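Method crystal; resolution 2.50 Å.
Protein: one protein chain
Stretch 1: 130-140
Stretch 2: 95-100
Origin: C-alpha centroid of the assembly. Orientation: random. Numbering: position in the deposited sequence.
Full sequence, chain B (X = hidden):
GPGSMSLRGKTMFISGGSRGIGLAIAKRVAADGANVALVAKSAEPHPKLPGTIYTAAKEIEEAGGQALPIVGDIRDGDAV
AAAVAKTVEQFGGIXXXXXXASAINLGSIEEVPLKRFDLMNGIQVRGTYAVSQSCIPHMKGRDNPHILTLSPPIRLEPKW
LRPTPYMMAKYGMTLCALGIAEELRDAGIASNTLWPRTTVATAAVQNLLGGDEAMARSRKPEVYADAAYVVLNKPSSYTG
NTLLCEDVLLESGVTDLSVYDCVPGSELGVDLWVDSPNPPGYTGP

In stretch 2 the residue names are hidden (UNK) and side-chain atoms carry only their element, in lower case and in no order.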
# COMPACT_ATOMS: atom_id res chain seq x y z
N ALA B 130 7.48 8.56 6.30
CA ALA B 130 7.93 9.78 7.01
C ALA B 130 9.29 9.58 7.71
O ALA B 130 10.21 10.39 7.57
CB ALA B 130 6.87 10.23 8.01
N VAL B 131 9.42 8.49 8.45
CA VAL B 131 10.67 8.18 9.12
C VAL B 131 11.82 8.04 8.11
O VAL B 131 12.89 8.62 8.33
CB VAL B 131 10.54 6.89 9.98
CG1 VAL B 131 11.90 6.30 10.31
CG2 VAL B 131 9.75 7.18 11.26
N SER B 132 11.60 7.27 7.03
CA SER B 132 12.64 7.03 6.05
C SER B 132 13.01 8.32 5.35
O SER B 132 14.17 8.62 5.20
CB SER B 132 12.23 5.97 5.01
OG SER B 132 12.01 4.67 5.58
N GLN B 133 12.02 9.11 4.94
CA GLN B 133 12.26 10.35 4.25
C GLN B 133 13.08 11.29 5.10
O GLN B 133 13.99 11.98 4.62
CB GLN B 133 10.94 11.04 3.93
CG GLN B 133 11.06 12.40 3.22
CD GLN B 133 9.71 13.07 3.11
OE1 GLN B 133 9.11 13.45 4.12
NE2 GLN B 133 9.20 13.19 1.89
N SER B 134 12.73 11.34 6.37
CA SER B 134 13.37 12.30 7.24
C SER B 134 14.82 11.87 7.54
O SER B 134 15.69 12.73 7.68
CB SER B 134 12.55 12.49 8.51
OG SER B 134 13.23 13.31 9.41
N CYS B 135 15.07 10.56 7.60
CA CYS B 135 16.42 10.04 7.82
C CYS B 135 17.35 10.21 6.61
O CYS B 135 18.55 10.46 6.78
CB CYS B 135 16.36 8.56 8.22
SG CYS B 135 15.91 8.24 9.97
N ILE B 136 16.80 10.09 5.40
CA ILE B 136 17.62 9.96 4.20
C ILE B 136 18.74 11.01 4.03
O ILE B 136 19.88 10.64 3.78
CB ILE B 136 16.76 9.85 2.93
CG1 ILE B 136 16.25 8.40 2.81
CG2 ILE B 136 17.58 10.26 1.67
CD1 ILE B 136 15.03 8.22 1.94
N PRO B 137 18.44 12.31 4.22
CA PRO B 137 19.49 13.32 4.05
C PRO B 137 20.69 13.15 5.01
O PRO B 137 21.83 13.50 4.66
CB PRO B 137 18.78 14.66 4.33
CG PRO B 137 17.30 14.35 4.36
CD PRO B 137 17.18 12.89 4.73
N HIS B 138 20.43 12.61 6.19
CA HIS B 138 21.47 12.48 7.19
C HIS B 138 22.24 11.16 7.03
O HIS B 138 23.16 10.90 7.80
CB HIS B 138 20.86 12.61 8.58
CG HIS B 138 20.08 13.87 8.76
ND1 HIS B 138 20.68 15.10 8.91
CD2 HIS B 138 18.74 14.09 8.78
CE1 HIS B 138 19.75 16.03 9.03
NE2 HIS B 138 18.56 15.44 8.96
N MET B 139 21.89 10.38 6.01
CA MET B 139 22.54 9.11 5.75
C MET B 139 23.44 9.14 4.52
O MET B 139 24.32 8.31 4.39
CB MET B 139 21.49 8.00 5.56
CG MET B 139 20.48 7.85 6.69
SD MET B 139 19.24 6.60 6.31
CE MET B 139 20.10 5.07 6.71
N LYS B 140 23.21 10.08 3.63
CA LYS B 140 23.97 10.19 2.38
C LYS B 140 25.50 10.19 2.52
O LYS B 140 26.23 9.57 1.73
CB LYS B 140 23.52 11.43 1.60
CG LYS B 140 22.21 11.20 0.87
CD LYS B 140 21.83 12.35 -0.04
CE LYS B 140 20.51 12.08 -0.75
NZ LYS B 140 19.92 13.34 -1.31
N UNK B 95 23.43 6.24 10.31
CA UNK B 95 23.93 5.13 9.53
C UNK B 95 22.85 4.13 9.20
O UNK B 95 22.87 3.54 8.12
c UNK B 95 26.28 5.26 10.41
o UNK B 95 26.65 5.69 11.54
o UNK B 95 26.89 5.49 9.33
c UNK B 95 25.03 4.42 10.31
N UNK B 96 21.94 3.91 10.16
CA UNK B 96 20.95 2.87 10.10
C UNK B 96 19.57 3.42 10.49
O UNK B 96 19.41 4.10 11.51
c UNK B 96 23.28 0.33 11.77
c UNK B 96 21.33 1.73 11.05
c UNK B 96 20.26 0.58 10.99
c UNK B 96 22.72 1.21 10.70
N UNK B 97 18.58 3.17 9.63
CA UNK B 97 17.20 3.48 9.90
C UNK B 97 16.42 2.17 9.90
O UNK B 97 16.39 1.48 8.88
c UNK B 97 16.67 4.38 8.79
s UNK B 97 14.90 4.76 8.97
N UNK B 98 15.85 1.80 11.04
CA UNK B 98 15.03 0.60 11.11
C UNK B 98 13.59 1.00 11.32
O UNK B 98 13.26 1.62 12.30
c UNK B 98 16.85 -0.86 12.01
c UNK B 98 15.45 -0.32 12.25
c UNK B 98 14.44 -1.44 12.39
N UNK B 99 12.73 0.63 10.38
CA UNK B 99 11.30 0.84 10.49
C UNK B 99 10.65 -0.39 11.09
O UNK B 99 10.38 -1.37 10.39
c UNK B 99 11.21 2.43 8.52
o UNK B 99 11.02 3.49 9.09
c UNK B 99 10.68 1.15 9.12
n UNK B 99 11.88 2.33 7.39
N UNK B 100 10.43 -0.32 12.40
CA UNK B 100 9.85 -1.43 13.17
C UNK B 100 8.46 -1.12 13.77
O UNK B 100 7.73 -2.02 14.04
n UNK B 100 10.13 -2.22 16.60
o UNK B 100 9.71 -3.87 15.09
c UNK B 100 10.18 -2.75 15.36
c UNK B 100 10.84 -1.88 14.26

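Position 95 carries four side-chain atoms, two carbons in line with two oxygens on the second. Its CA-to-CB bond points away from stretch 1, so the backbone makes the contact: the carbonyl O of position 95 lies 3.5 Å from CE of Met 139. The side chain is a carboxylate one methylene from the backbone, and the residue is Asp 95.

Position 96 opens the strand with four carbons, forked at the first, one arm being two carbons long. Its CA-to-CB bond also points away, and the backbone N of position 96, 4.1 Å from CE of Met 139, is its nearest approach to stretch 1. The branching identifies Ile 96.

At position 97 a single carbon is followed by a sulfur. The CA-to-CB bond points toward stretch 1, and the sulfur of position 97 lies 3.6 Å from CG1 of Val 131 and 3.8 Å from SG of Cys 135. A one-carbon thiol side chain makes this Cys 97. The two sulfurs are much too far apart for a disulfide, which would bring them to about 2 Å; they pack as apolar neighbors. CB of Cys 97 is 4.1 Å from CE of Met 139, so this small residue meets Val 131, Cys 135 and Met 139, with Ser 132 at the margin, its CA 4.3 Å from SG of Cys 97.

Position 98 has three carbons, one carrying the other two. Its CA-to-CB bond points away and it makes no contact with stretch 1. This beta-branched side chain belongs to Val 98.

Position 99 shows two carbons, the second bearing one oxygen and one nitrogen, and its CA-to-CB bond points toward stretch 1. The nitrogen of position 99 lies 3.0 Å from OG of Ser 132, and the oxygen of position 99 sits 3.2 Å from CG1 of Val 131. The carboxamide identifies Asn 99, whose ND2 donates a hydrogen bond to that OG, with an angle of 148° at the hydrogen.

Position 100 has the same composition, two carbons with an oxygen and a nitrogen on the second. It lies beyond the strand, out of reach of stretch 1, and is Asn 100.

The strand runs nearly antiparallel to the helix, at 172°, with their axes 9.0 Å apart at closest approach. Val 131, Cys 135 and Met 139, spaced four residues apart, match Asn 99, Cys 97 and Asp 95, spaced two apart, in the backbone register. Apolar packing around Cys 97 forms the middle of the contact, and the Asn 99–Ser 132 hydrogen bond adds a directional link near one end.

Stretch 2 95-100: DICVNN
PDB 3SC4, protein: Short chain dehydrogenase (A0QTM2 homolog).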